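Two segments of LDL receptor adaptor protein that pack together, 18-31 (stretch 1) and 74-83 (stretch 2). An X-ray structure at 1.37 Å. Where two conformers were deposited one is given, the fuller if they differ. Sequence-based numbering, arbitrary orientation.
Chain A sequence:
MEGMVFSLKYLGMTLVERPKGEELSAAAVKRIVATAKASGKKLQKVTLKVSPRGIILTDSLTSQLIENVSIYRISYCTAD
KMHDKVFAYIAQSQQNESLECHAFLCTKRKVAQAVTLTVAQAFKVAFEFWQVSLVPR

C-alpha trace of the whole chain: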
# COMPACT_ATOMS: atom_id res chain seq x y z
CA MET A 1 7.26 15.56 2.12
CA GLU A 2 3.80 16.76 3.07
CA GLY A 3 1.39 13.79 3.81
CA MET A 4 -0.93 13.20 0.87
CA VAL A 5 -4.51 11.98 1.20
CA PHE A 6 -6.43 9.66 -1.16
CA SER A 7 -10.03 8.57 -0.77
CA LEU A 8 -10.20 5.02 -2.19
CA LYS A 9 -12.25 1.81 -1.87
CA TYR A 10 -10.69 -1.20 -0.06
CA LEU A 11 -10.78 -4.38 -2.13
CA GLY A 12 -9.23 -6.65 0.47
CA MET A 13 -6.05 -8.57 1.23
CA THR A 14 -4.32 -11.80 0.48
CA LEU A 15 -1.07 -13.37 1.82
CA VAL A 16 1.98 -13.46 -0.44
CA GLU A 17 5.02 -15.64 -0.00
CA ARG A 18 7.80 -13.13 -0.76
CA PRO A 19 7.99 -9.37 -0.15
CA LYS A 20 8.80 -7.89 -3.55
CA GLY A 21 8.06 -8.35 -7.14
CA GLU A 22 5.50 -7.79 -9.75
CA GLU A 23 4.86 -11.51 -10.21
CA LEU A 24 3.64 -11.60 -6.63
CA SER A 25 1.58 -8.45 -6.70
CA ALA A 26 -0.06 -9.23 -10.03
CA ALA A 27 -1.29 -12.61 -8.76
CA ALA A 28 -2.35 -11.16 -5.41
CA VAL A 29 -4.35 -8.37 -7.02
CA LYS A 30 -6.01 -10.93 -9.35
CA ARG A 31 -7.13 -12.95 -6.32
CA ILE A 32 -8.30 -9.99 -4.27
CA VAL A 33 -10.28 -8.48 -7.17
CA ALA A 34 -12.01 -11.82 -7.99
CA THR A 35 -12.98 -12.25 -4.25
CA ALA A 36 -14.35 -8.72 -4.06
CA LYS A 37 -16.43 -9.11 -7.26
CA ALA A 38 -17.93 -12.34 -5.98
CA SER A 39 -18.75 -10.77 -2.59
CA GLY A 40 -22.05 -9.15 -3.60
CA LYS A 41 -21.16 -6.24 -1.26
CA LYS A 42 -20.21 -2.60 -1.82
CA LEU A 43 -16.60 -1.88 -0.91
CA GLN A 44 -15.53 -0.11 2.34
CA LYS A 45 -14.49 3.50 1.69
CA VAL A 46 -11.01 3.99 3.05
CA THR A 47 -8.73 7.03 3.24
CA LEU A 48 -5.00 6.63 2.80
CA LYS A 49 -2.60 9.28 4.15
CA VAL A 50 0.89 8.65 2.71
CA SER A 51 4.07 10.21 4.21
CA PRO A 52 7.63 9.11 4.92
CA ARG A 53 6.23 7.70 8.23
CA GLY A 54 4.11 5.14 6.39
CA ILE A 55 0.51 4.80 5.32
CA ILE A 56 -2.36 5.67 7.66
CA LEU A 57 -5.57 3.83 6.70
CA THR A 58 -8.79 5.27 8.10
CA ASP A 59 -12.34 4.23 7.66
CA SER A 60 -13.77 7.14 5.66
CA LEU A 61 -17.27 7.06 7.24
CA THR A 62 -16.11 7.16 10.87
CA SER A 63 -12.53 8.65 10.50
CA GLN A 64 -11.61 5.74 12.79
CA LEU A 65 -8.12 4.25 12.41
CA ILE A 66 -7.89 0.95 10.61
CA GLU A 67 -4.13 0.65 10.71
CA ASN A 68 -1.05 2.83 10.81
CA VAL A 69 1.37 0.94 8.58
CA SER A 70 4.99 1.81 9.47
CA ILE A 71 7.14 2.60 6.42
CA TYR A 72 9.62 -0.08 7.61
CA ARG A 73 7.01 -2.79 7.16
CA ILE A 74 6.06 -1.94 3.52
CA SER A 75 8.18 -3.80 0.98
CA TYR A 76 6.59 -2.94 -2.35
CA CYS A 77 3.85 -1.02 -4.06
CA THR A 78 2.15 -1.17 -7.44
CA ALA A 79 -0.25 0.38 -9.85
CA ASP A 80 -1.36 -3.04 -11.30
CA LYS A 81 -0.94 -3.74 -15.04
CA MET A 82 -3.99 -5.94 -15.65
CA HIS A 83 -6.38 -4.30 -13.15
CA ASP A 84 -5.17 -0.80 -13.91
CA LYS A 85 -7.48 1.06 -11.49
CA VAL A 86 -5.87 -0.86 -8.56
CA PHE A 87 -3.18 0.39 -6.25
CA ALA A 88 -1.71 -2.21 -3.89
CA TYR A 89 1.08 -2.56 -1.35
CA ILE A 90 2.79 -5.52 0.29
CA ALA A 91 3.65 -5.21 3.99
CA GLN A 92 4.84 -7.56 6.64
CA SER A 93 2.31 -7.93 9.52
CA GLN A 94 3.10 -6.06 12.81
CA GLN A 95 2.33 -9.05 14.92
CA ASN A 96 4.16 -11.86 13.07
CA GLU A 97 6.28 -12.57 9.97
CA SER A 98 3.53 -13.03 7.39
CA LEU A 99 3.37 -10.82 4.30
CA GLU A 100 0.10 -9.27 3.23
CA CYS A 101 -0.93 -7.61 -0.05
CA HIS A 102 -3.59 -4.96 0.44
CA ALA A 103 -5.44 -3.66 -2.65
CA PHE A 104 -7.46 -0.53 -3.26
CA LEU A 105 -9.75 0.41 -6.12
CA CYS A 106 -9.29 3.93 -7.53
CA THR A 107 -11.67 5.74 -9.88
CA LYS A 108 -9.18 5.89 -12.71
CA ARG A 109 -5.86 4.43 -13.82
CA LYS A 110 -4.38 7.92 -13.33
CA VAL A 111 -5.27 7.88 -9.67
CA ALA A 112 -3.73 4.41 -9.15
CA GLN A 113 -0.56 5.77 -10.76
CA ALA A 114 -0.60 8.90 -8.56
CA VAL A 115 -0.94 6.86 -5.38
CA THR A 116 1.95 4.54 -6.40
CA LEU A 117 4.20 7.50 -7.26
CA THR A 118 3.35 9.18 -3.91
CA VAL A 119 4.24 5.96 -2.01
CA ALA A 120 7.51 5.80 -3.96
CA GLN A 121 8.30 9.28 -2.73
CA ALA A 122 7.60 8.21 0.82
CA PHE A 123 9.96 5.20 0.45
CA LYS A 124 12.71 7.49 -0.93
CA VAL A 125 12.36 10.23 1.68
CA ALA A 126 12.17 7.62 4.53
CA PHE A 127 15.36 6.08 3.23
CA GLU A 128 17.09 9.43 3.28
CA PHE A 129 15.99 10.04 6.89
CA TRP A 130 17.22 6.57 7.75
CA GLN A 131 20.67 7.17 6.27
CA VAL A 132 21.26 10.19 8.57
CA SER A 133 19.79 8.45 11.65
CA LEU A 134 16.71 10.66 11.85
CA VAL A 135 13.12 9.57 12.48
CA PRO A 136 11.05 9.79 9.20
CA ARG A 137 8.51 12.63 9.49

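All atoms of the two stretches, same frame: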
# COMPACT_ATOMS: atom_id res chain seq x y z
N ARG A 18 6.54 -13.86 -0.71
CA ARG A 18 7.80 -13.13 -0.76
C ARG A 18 7.45 -11.65 -0.73
O ARG A 18 6.28 -11.32 -1.07
CB ARG A 18 8.65 -13.49 -2.00
CG ARG A 18 8.98 -14.94 -2.06
CD ARG A 18 9.78 -15.35 -3.30
NE ARG A 18 9.15 -14.94 -4.53
CZ ARG A 18 8.16 -15.58 -5.12
NH1 ARG A 18 7.70 -16.75 -4.63
NH2 ARG A 18 7.69 -15.13 -6.30
N PRO A 19 8.41 -10.78 -0.33
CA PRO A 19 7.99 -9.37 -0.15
C PRO A 19 7.94 -8.48 -1.42
O PRO A 19 7.33 -7.40 -1.41
CB PRO A 19 9.05 -8.85 0.81
CG PRO A 19 10.28 -9.80 0.59
CD PRO A 19 9.69 -11.11 0.33
N LYS A 20 8.62 -8.88 -2.48
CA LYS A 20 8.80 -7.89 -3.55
C LYS A 20 8.74 -8.54 -4.84
O LYS A 20 9.37 -9.59 -5.04
CB LYS A 20 10.18 -7.19 -3.51
CG LYS A 20 10.50 -6.45 -2.19
CD LYS A 20 11.87 -5.79 -2.17
CE LYS A 20 12.17 -5.37 -0.77
NZ LYS A 20 11.66 -4.02 -0.35
N GLY A 21 8.06 -7.90 -5.79
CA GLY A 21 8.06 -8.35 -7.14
C GLY A 21 6.69 -8.29 -7.76
O GLY A 21 5.64 -8.65 -7.19
N GLU A 22 6.74 -7.97 -9.04
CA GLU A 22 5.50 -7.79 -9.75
C GLU A 22 4.75 -9.11 -9.98
O GLU A 22 3.50 -9.16 -10.16
CB GLU A 22 5.66 -7.08 -11.09
CG GLU A 22 4.36 -6.67 -11.80
CD GLU A 22 4.61 -6.03 -13.16
OE1 GLU A 22 5.78 -6.02 -13.68
OE2 GLU A 22 3.63 -5.57 -13.78
N GLU A 23 5.53 -10.22 -10.02
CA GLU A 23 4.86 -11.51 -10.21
C GLU A 23 3.93 -11.82 -9.02
O GLU A 23 2.83 -12.42 -9.17
CB GLU A 23 5.87 -12.62 -10.47
CG GLU A 23 6.62 -13.19 -9.28
CD GLU A 23 7.67 -12.30 -8.62
OE1 GLU A 23 7.83 -11.10 -8.92
OE2 GLU A 23 8.39 -12.81 -7.75
N LEU A 24 4.36 -11.38 -7.86
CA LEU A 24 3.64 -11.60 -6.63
C LEU A 24 2.44 -10.69 -6.58
O LEU A 24 1.33 -11.13 -6.23
CB LEU A 24 4.54 -11.28 -5.37
CG LEU A 24 5.68 -12.24 -5.15
CD1 LEU A 24 6.99 -11.55 -4.70
CD2 LEU A 24 5.25 -13.35 -4.22
N SER A 25 2.67 -9.40 -6.83
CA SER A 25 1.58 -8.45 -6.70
C SER A 25 0.52 -8.69 -7.76
O SER A 25 -0.66 -8.50 -7.47
CB SER A 25 2.08 -7.00 -6.72
OG SER A 25 2.71 -6.65 -7.92
N ALA A 26 0.94 -9.01 -8.98
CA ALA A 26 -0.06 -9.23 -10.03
C ALA A 26 -0.99 -10.36 -9.63
O ALA A 26 -2.20 -10.26 -9.81
CB ALA A 26 0.60 -9.53 -11.38
N ALA A 27 -0.43 -11.48 -9.12
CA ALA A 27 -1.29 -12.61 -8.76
C ALA A 27 -2.14 -12.29 -7.57
O ALA A 27 -3.31 -12.69 -7.48
CB ALA A 27 -0.46 -13.86 -8.53
N ALA A 28 -1.61 -11.50 -6.63
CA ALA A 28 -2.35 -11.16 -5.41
C ALA A 28 -3.56 -10.29 -5.81
O ALA A 28 -4.64 -10.48 -5.29
CB ALA A 28 -1.51 -10.40 -4.41
N VAL A 29 -3.30 -9.29 -6.63
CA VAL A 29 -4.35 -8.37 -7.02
C VAL A 29 -5.41 -9.18 -7.78
O VAL A 29 -6.61 -8.94 -7.59
CB VAL A 29 -3.82 -7.18 -7.88
CG1 VAL A 29 -5.00 -6.43 -8.63
CG2 VAL A 29 -3.03 -6.22 -7.00
N LYS A 30 -5.02 -10.14 -8.65
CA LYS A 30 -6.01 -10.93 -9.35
C LYS A 30 -6.94 -11.63 -8.34
O LYS A 30 -8.17 -11.66 -8.51
CB LYS A 30 -5.28 -11.94 -10.31
CG LYS A 30 -6.17 -12.96 -10.99
CD LYS A 30 -5.36 -14.08 -11.78
CE LYS A 30 -6.16 -14.76 -12.93
NZ LYS A 30 -6.42 -13.73 -14.06
N ARG A 31 -6.36 -12.22 -7.29
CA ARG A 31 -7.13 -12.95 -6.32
C ARG A 31 -8.04 -12.02 -5.56
O ARG A 31 -9.24 -12.37 -5.33
CB ARG A 31 -6.16 -13.57 -5.24
CG ARG A 31 -5.36 -14.78 -5.61
CD ARG A 31 -4.77 -15.51 -4.42
NE ARG A 31 -3.68 -14.79 -3.73
CZ ARG A 31 -2.40 -14.71 -4.15
NH1 ARG A 31 -2.04 -15.12 -5.35
NH2 ARG A 31 -1.47 -14.16 -3.39
N ILE A 74 6.63 -1.89 4.88
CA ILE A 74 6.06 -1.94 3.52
C ILE A 74 7.22 -2.30 2.61
O ILE A 74 8.27 -1.61 2.66
CB ILE A 74 5.44 -0.58 3.13
CG1 ILE A 74 4.34 -0.16 4.12
CG2 ILE A 74 5.01 -0.65 1.68
CD1 ILE A 74 3.86 1.30 3.90
N SER A 75 7.09 -3.38 1.85
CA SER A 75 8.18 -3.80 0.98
C SER A 75 8.05 -3.31 -0.41
O SER A 75 9.06 -3.18 -1.11
CB SER A 75 8.28 -5.33 0.96
OG SER A 75 7.01 -5.86 0.73
N TYR A 76 6.82 -3.05 -0.88
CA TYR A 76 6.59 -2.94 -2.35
C TYR A 76 5.26 -2.23 -2.57
O TYR A 76 4.32 -2.43 -1.77
CB TYR A 76 6.53 -4.39 -2.90
CG TYR A 76 6.63 -4.52 -4.43
CD1 TYR A 76 7.82 -4.34 -5.11
CD2 TYR A 76 5.48 -4.86 -5.20
CE1 TYR A 76 7.88 -4.49 -6.48
CE2 TYR A 76 5.55 -4.96 -6.57
CZ TYR A 76 6.73 -4.78 -7.21
OH TYR A 76 6.77 -4.88 -8.58
N CYS A 77 5.13 -1.50 -3.67
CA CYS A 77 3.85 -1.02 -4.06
C CYS A 77 3.71 -1.04 -5.57
O CYS A 77 4.70 -1.09 -6.28
CB CYS A 77 3.52 0.36 -3.50
SG CYS A 77 4.50 1.70 -4.17
N THR A 78 2.46 -0.98 -6.02
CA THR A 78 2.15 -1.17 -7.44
C THR A 78 0.88 -0.44 -7.89
O THR A 78 -0.09 -0.44 -7.16
CB THR A 78 2.03 -2.69 -7.75
OG1 THR A 78 1.74 -2.90 -9.12
CG2 THR A 78 0.88 -3.39 -6.95
N ALA A 79 0.93 0.11 -9.11
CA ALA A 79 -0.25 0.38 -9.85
C ALA A 79 -0.36 -0.85 -10.80
O ALA A 79 0.51 -1.02 -11.68
CB ALA A 79 -0.12 1.67 -10.61
N ASP A 80 -1.34 -1.71 -10.58
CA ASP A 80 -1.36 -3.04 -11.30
C ASP A 80 -1.49 -2.89 -12.81
O ASP A 80 -2.16 -1.97 -13.30
CB ASP A 80 -2.53 -3.87 -10.70
CG ASP A 80 -2.46 -5.31 -11.09
OD1 ASP A 80 -1.49 -5.97 -10.70
OD2 ASP A 80 -3.38 -5.80 -11.78
N LYS A 81 -0.83 -3.79 -13.56
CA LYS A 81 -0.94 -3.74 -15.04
C LYS A 81 -2.30 -4.20 -15.53
O LYS A 81 -2.96 -3.50 -16.31
CB LYS A 81 0.11 -4.65 -15.65
CG LYS A 81 0.15 -4.62 -17.19
CD LYS A 81 1.20 -5.61 -17.71
CE LYS A 81 1.10 -5.72 -19.23
NZ LYS A 81 2.02 -6.82 -19.72
N MET A 82 -2.73 -5.40 -15.14
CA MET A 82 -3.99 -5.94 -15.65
C MET A 82 -5.17 -5.13 -15.12
O MET A 82 -6.06 -4.72 -15.88
CB MET A 82 -4.13 -7.41 -15.24
CG MET A 82 -5.51 -7.97 -15.50
SD MET A 82 -5.52 -9.74 -15.66
CE MET A 82 -4.76 -9.82 -17.25
N HIS A 83 -5.22 -4.94 -13.81
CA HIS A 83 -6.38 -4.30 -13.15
C HIS A 83 -5.92 -2.88 -12.88
O HIS A 83 -5.44 -2.55 -11.78
CB HIS A 83 -6.74 -5.05 -11.87
CG HIS A 83 -7.23 -6.42 -12.14
ND1 HIS A 83 -8.52 -6.67 -12.62
CD2 HIS A 83 -6.64 -7.64 -12.01
CE1 HIS A 83 -8.68 -7.98 -12.78
NE2 HIS A 83 -7.54 -8.58 -12.48
O HOH W 1 1.23 -5.72 -12.54
O HOH W 2 0.96 -5.55 -9.74
O HOH W 3 -3.17 -8.55 -11.82
O HOH W 4 -7.79 -11.27 -13.26

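The contact joins a loop and the helix that follows it, 22-31, to strand 74-79 and the turn after it. Helix and strand axes cross at -60° and come no closer than 9.4 Å, a gap that side chains and water must fill. Direct hydrogen bonds sit at the loop end, a tyrosine fills the middle, and water joins much of the rest.

At the loop end, Ser75 is used twice. Its side chain points toward the loop, and the p rotamer (chi1 49°) sets OG 2.7 Å from Pro19 O, to which it donates a hydrogen bond. Its carbonyl takes the second: Lys20 NZ donates to Ser75 O at 2.8 Å. The CA-to-CB bond of Lys20 only points sideways, so the chain has to travel. Chi1 m and two trans torsions carry it out, and chi4 at -86° turns the ammonium to the strand backbone, while CB stays 4.0 Å from Tyr76 CD1.

Tyr76 has the largest area covered of any residue here. With chi1 t (-166°) its ring runs along the loop and reaches the first turn of the helix. Gly21 lies over one face: its N is 3.5 Å from Tyr76 CE1, and its CA makes a CH-pi contact 4.2 Å from the ring centroid. Glycine has its own reasons to be at this N-cap. At phi/psi 137/144 a CB would jam against the preceding carbonyl, and it would also fall 2.3 Å from Glu23 OE1. That CB would point away from the strand, so the backbone conformation, rather than room for the ring, accounts for the glycine. Tyr76 OH comes 3.1 Å from Glu22 N, but the angle is too poor for a hydrogen bond. At the ring edge, Ser25 OG lies 3.6 Å from Tyr76 CE2.

Ser25 points toward the strand, its CB packing 3.8 Å from Thr78 CG2. Chi1 p for Ser25 and t for Thr78 leave both hydroxyls within reach of water 2, which lies 2.8 Å from Ser25 OG and donates to Thr78 OG1 and, at 2.7 Å, to Asp80 OD1. Ser25 and Thr78 thus touch through carbon, while their hydroxyls and the carboxylate of Asp80 share one water.

Asp80 leaves its backbone sideways, but chi1 t (-167°) brings the carboxylate to the helix, with OD1 3.6 Å from Ala26 CA and OD2 3.6 Å from Val29 CG1. OD2 also accepts from His83 N at 2.9 Å, tying the turn together, and accepts a hydrogen bond from water 3, which donates to Ala26 O as well. Water 1 links Glu22 OE2, at 2.7 Å, to Lys81 N and Asp80 OD1; the extended t,t rotamer of Glu22 brings its carboxylate there.

Val29, chi1 t, points toward the turn, its CG1 3.9 Å from His83 CB. Beyond it, water 4 joins Lys30 NZ (2.9 Å) and His83 NE2 (2.8 Å). The rule is economical: Ser25 faces the strand and Val29 the turn after it, Ala26 lies close beside Asp80, and water completes many of the polar links.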